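Local coordinates for RabGAP/TBC protein (Chlamydomonas reinhardtii, PDB 4P17) that is a flagellar TBC-domain protein that probably acts as a GTPase-activating protein for Rab GTPases, though its exact function is not established, at residues 232-237 / 261-265; 179-185 / 253-258. All blocks are in the same frame, centred on the assembly; numbering follows the deposited sequence.

Contact 1 of 2, residues 232-237 / 261-265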
# COMPACT_ATOMS: atom_id res chain seq x y z
N TRP A 232 -0.01 -6.38 7.43
CA TRP A 232 -0.88 -5.73 6.47
C TRP A 232 -0.78 -4.24 6.69
O TRP A 232 -0.67 -3.44 5.75
CB TRP A 232 -2.33 -6.16 6.62
CG TRP A 232 -2.63 -7.51 6.10
CD1 TRP A 232 -1.80 -8.35 5.39
CD2 TRP A 232 -3.87 -8.20 6.23
NE1 TRP A 232 -2.46 -9.51 5.07
CE2 TRP A 232 -3.73 -9.44 5.57
CE3 TRP A 232 -5.09 -7.88 6.84
CZ2 TRP A 232 -4.76 -10.38 5.52
CZ3 TRP A 232 -6.12 -8.82 6.78
CH2 TRP A 232 -5.93 -10.06 6.14
N TYR A 233 -0.83 -3.87 7.95
CA TYR A 233 -0.90 -2.49 8.32
C TYR A 233 0.44 -1.79 8.18
O TYR A 233 0.55 -0.73 7.53
CB TYR A 233 -1.37 -2.39 9.74
CG TYR A 233 -2.82 -2.65 9.96
CD1 TYR A 233 -3.74 -2.71 8.93
CD2 TYR A 233 -3.28 -2.80 11.26
CE1 TYR A 233 -5.09 -2.88 9.20
CE2 TYR A 233 -4.59 -2.99 11.53
CZ TYR A 233 -5.49 -3.03 10.52
OH TYR A 233 -6.83 -3.19 10.88
N LEU A 234 1.46 -2.37 8.79
CA LEU A 234 2.77 -1.71 8.78
C LEU A 234 3.33 -1.56 7.36
O LEU A 234 3.97 -0.57 7.02
CB LEU A 234 3.79 -2.46 9.64
CG LEU A 234 3.57 -2.51 11.15
CD1 LEU A 234 4.61 -3.40 11.80
CD2 LEU A 234 3.59 -1.09 11.73
N CYS A 235 3.12 -2.58 6.55
CA CYS A 235 3.67 -2.58 5.19
C CYS A 235 2.68 -2.09 4.17
O CYS A 235 2.94 -2.12 2.99
CB CYS A 235 4.15 -3.97 4.80
SG CYS A 235 5.43 -4.57 5.93
N LEU A 236 1.53 -1.62 4.63
CA LEU A 236 0.46 -1.15 3.76
C LEU A 236 0.15 -2.14 2.66
O LEU A 236 0.06 -1.75 1.50
CB LEU A 236 0.83 0.19 3.13
CG LEU A 236 1.35 1.22 4.10
CD1 LEU A 236 1.86 2.41 3.30
CD2 LEU A 236 0.22 1.58 5.05
N PHE A 237 0.00 -3.40 3.06
CA PHE A 237 -0.27 -4.56 2.18
C PHE A 237 0.82 -4.92 1.19
O PHE A 237 0.64 -5.84 0.41
CB PHE A 237 -1.60 -4.35 1.43
CG PHE A 237 -2.80 -4.19 2.34
CD1 PHE A 237 -3.28 -5.26 3.08
CD2 PHE A 237 -3.41 -2.95 2.49
CE1 PHE A 237 -4.35 -5.10 3.94
CE2 PHE A 237 -4.46 -2.77 3.36
CZ PHE A 237 -4.95 -3.85 4.08
N LEU A 261 -7.02 1.27 5.90
CA LEU A 261 -6.29 0.06 6.27
C LEU A 261 -7.24 -0.95 6.90
O LEU A 261 -7.27 -2.09 6.47
CB LEU A 261 -5.14 0.41 7.19
CG LEU A 261 -4.08 1.30 6.52
CD1 LEU A 261 -3.00 1.58 7.54
CD2 LEU A 261 -3.51 0.68 5.21
N PHE A 262 -8.06 -0.53 7.87
CA PHE A 262 -8.89 -1.54 8.51
C PHE A 262 -10.09 -1.86 7.60
O PHE A 262 -10.61 -2.97 7.66
CB PHE A 262 -9.33 -1.13 9.93
CG PHE A 262 -10.21 0.11 10.04
CD1 PHE A 262 -11.54 0.08 9.63
CD2 PHE A 262 -9.73 1.28 10.63
CE1 PHE A 262 -12.35 1.20 9.77
CE2 PHE A 262 -10.53 2.39 10.78
CZ PHE A 262 -11.84 2.36 10.37
N ARG A 263 -10.49 -0.95 6.72
CA ARG A 263 -11.63 -1.27 5.85
C ARG A 263 -11.23 -2.34 4.86
O ARG A 263 -12.02 -3.25 4.54
CB ARG A 263 -12.18 -0.03 5.16
CG ARG A 263 -12.92 0.82 6.16
CD ARG A 263 -13.32 2.22 5.74
NE ARG A 263 -14.12 2.80 6.83
CZ ARG A 263 -14.43 4.09 6.98
NH1 ARG A 263 -14.01 5.01 6.13
NH2 ARG A 263 -15.16 4.46 8.01
N VAL A 264 -10.01 -2.26 4.36
CA VAL A 264 -9.55 -3.25 3.39
C VAL A 264 -9.25 -4.58 4.14
O VAL A 264 -9.50 -5.68 3.65
CB VAL A 264 -8.33 -2.74 2.61
CG1 VAL A 264 -7.72 -3.85 1.75
CG2 VAL A 264 -8.77 -1.61 1.73
N ALA A 265 -8.68 -4.48 5.32
CA ALA A 265 -8.40 -5.66 6.12
C ALA A 265 -9.68 -6.44 6.41
O ALA A 265 -9.72 -7.68 6.25
CB ALA A 265 -7.72 -5.24 7.39
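F237 and Y233 lean on the helical turn L261-A265, with the ring edges of both at the carbonyl oxygen of L261. The F237 edge has L261 O in its plane, and its CZ lies 3.6 Å from V264 CG1. With CG anti to the carbonyl carbon (chi1 -75°), the Y233 ring is swung toward L261; it reaches the same oxygen with CE1 at 3.6 Å from L261 O, rests CD1 against L261 CB, and ends with its hydroxyl against F262, Y233 OH 3.4 Å from F262 CB. That hydroxyl is buried here without a polar partner. Beside these rings the indole of W232 meets the methyl of A265 through CE3, while L236 CD2 touches L261 CD2 at 3.8 Å. The oxygen L261 O is already taken by the amide of A265 inside its helix. Behind the F237 ring, W232 O sits 4.0 Å above the plane, over the ring centre. Farther out, L203 of helix 201-210 touches both Y233 and A265, and V264 also touches L302, M303 and A306 of helix 299-306. The backbone bonds F237 N to W232 O (2.8 Å) and L236 N to Y233 O, with L236 at positive phi, form a Schellman motif that ends helix 226-234 against helix 259-271 within the all-helical TBC domain.

Contact 2 of 2, residues 179-185 / 253-258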
# COMPACT_ATOMS: atom_id res chain seq x y z
N LEU A 179 3.13 10.25 3.78
CA LEU A 179 2.53 9.07 4.41
C LEU A 179 2.81 8.97 5.90
O LEU A 179 1.91 8.80 6.72
CB LEU A 179 3.03 7.83 3.67
CG LEU A 179 2.73 6.49 4.29
CD1 LEU A 179 1.26 6.13 4.02
CD2 LEU A 179 3.65 5.43 3.76
N VAL A 180 4.09 9.03 6.23
CA VAL A 180 4.57 8.95 7.60
C VAL A 180 4.15 10.15 8.40
O VAL A 180 3.74 10.01 9.55
CB VAL A 180 6.10 8.84 7.64
CG1 VAL A 180 6.61 8.78 9.05
CG2 VAL A 180 6.55 7.62 6.88
N GLU A 181 4.28 11.34 7.82
CA GLU A 181 4.12 12.54 8.62
C GLU A 181 2.69 13.06 8.71
O GLU A 181 2.33 13.68 9.71
CB GLU A 181 5.04 13.64 8.09
CG GLU A 181 6.49 13.17 8.07
CD GLU A 181 7.40 14.02 7.22
OE1 GLU A 181 7.12 15.23 6.99
OE2 GLU A 181 8.39 13.46 6.74
N ASP A 182 1.87 12.81 7.68
CA ASP A 182 0.58 13.52 7.53
C ASP A 182 -0.62 12.57 7.41
O ASP A 182 -1.71 12.91 7.81
CB ASP A 182 0.62 14.45 6.31
CG ASP A 182 1.74 15.46 6.40
OD1 ASP A 182 2.02 15.92 7.52
OD2 ASP A 182 2.32 15.80 5.36
N ILE A 183 -0.39 11.39 6.87
CA ILE A 183 -1.49 10.46 6.59
C ILE A 183 -1.62 9.43 7.71
O ILE A 183 -2.70 9.31 8.32
CB ILE A 183 -1.30 9.78 5.26
CG1 ILE A 183 -1.32 10.84 4.14
CG2 ILE A 183 -2.42 8.76 5.04
CD1 ILE A 183 -1.15 10.27 2.72
N LEU A 184 -0.55 8.70 8.02
CA LEU A 184 -0.59 7.72 9.11
C LEU A 184 -0.55 8.45 10.45
O LEU A 184 -0.09 9.58 10.53
CB LEU A 184 0.56 6.74 9.00
CG LEU A 184 0.63 5.91 7.70
CD1 LEU A 184 2.03 5.31 7.53
CD2 LEU A 184 -0.41 4.82 7.66
N TYR A 185 -1.04 7.82 11.51
CA TYR A 185 -0.96 8.44 12.81
C TYR A 185 0.50 8.54 13.25
O TYR A 185 1.31 7.68 12.91
CB TYR A 185 -1.77 7.68 13.83
CG TYR A 185 -3.25 7.99 13.82
CD1 TYR A 185 -3.95 8.11 12.64
CD2 TYR A 185 -3.94 8.16 15.01
CE1 TYR A 185 -5.32 8.39 12.64
CE2 TYR A 185 -5.29 8.39 15.04
CZ TYR A 185 -5.99 8.52 13.85
OH TYR A 185 -7.34 8.79 13.87
N LEU A 253 -5.99 5.21 0.14
CA LEU A 253 -5.22 5.60 1.33
C LEU A 253 -4.69 7.03 1.20
O LEU A 253 -4.72 7.81 2.17
CB LEU A 253 -4.03 4.65 1.55
CG LEU A 253 -3.06 5.01 2.68
CD1 LEU A 253 -3.77 4.98 4.04
CD2 LEU A 253 -1.82 4.11 2.70
N PHE A 254 -4.17 7.34 0.03
CA PHE A 254 -3.55 8.64 -0.22
C PHE A 254 -4.59 9.75 -0.40
O PHE A 254 -4.23 10.90 -0.50
CB PHE A 254 -2.63 8.60 -1.47
CG PHE A 254 -1.39 7.73 -1.28
CD1 PHE A 254 -0.68 7.77 -0.09
CD2 PHE A 254 -0.96 6.88 -2.27
CE1 PHE A 254 0.43 6.97 0.09
CE2 PHE A 254 0.14 6.07 -2.07
CZ PHE A 254 0.83 6.12 -0.90
N TYR A 255 -5.87 9.39 -0.42
CA TYR A 255 -6.95 10.39 -0.52
C TYR A 255 -7.85 10.45 0.73
O TYR A 255 -8.17 11.53 1.22
CB TYR A 255 -7.80 10.12 -1.74
CG TYR A 255 -8.85 11.17 -1.93
CD1 TYR A 255 -8.55 12.36 -2.56
CD2 TYR A 255 -10.14 10.97 -1.50
CE1 TYR A 255 -9.50 13.34 -2.74
CE2 TYR A 255 -11.11 11.94 -1.67
CZ TYR A 255 -10.78 13.10 -2.29
OH TYR A 255 -11.75 14.04 -2.46
N GLU A 256 -8.24 9.29 1.23
CA GLU A 256 -9.18 9.22 2.34
C GLU A 256 -8.50 9.07 3.70
O GLU A 256 -9.11 9.37 4.72
CB GLU A 256 -10.14 8.04 2.14
CG GLU A 256 -10.96 8.12 0.89
CD GLU A 256 -12.06 7.11 0.86
OE1 GLU A 256 -12.70 6.86 1.90
OE2 GLU A 256 -12.29 6.57 -0.23
N GLY A 257 -7.27 8.57 3.72
CA GLY A 257 -6.55 8.40 4.98
C GLY A 257 -6.55 6.99 5.56
O GLY A 257 -7.04 6.06 4.93
N PRO A 258 -6.04 6.83 6.78
CA PRO A 258 -5.69 5.48 7.26
C PRO A 258 -6.87 4.58 7.63
O PRO A 258 -6.62 3.40 7.88
CB PRO A 258 -4.84 5.76 8.50
CG PRO A 258 -5.21 7.14 8.94
CD PRO A 258 -5.70 7.89 7.75
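I183 lies against L253, F254, G257 and P258, its two branches dividing the work. CG1 stands anti to the carbonyl carbon (chi1 -62°) and the chain then runs fully extended, which carries CD1 to the edge of the F254 ring, in its plane and 3.8 Å from F254 CD1. The other branch, CG2, lies 3.8 Å from L253 O and also touches L253 CD1 and G257 CA. One turn earlier, L179 has its CG trans to the backbone N (chi1 170°); its CD1 meets L253 CD2 at 3.9 Å, the two leucines crossing at about a right angle, and also approaches F254 CE1. An alanine in place of I183 would keep neither CD1 nor CG2, and would probably leave a gap between the F254 edge and L253, with the phenyl ring less restrained on that side. Two helix ends of the all-helical TBC domain meet here: helix 169-183 finishes in a wider pi-type turn, L184 N bonding to L179 O at 2.8 Å, and helix 243-256 stops at G257, whose positive phi and backbone angles call for glycine. P258 follows and packs its ring carbons on the last turn of the other helix, P258 CD and CG both 3.4 Å from I183 O. Its CG also faces the edge of the Y185 ring, 3.9 Å from Y185 CE1, the two side chains crossing at about a right angle at the exposed end of the contact. On the buried side L179 continues onto I157 and M161 of helix 153-164. W77 stacks edge-to-face with F254, and T80 OG1 is hydrogen-bonded to F254 O.

Contacts 1 and 2 lie about 12 Å apart, centre to centre, and share one apolar core. L236, at the Schellman turn of contact 1, joins the two: its CD1 is 3.5 Å from L179 CD2 and its CD2 is 4.0 Å from L253 CD2, so it touches both segments of contact 2. L184 CD2 adds a second junction, 4.2 Å from both L236 CD2 and L261 CD1. In sequence the segments alternate: 179-185, 232-237, 253-258, 261-265. Helix 243-256 follows helix 226-234 and leads, through G257 and P258, directly into helix 259-271. All four segments belong to the TBC domain.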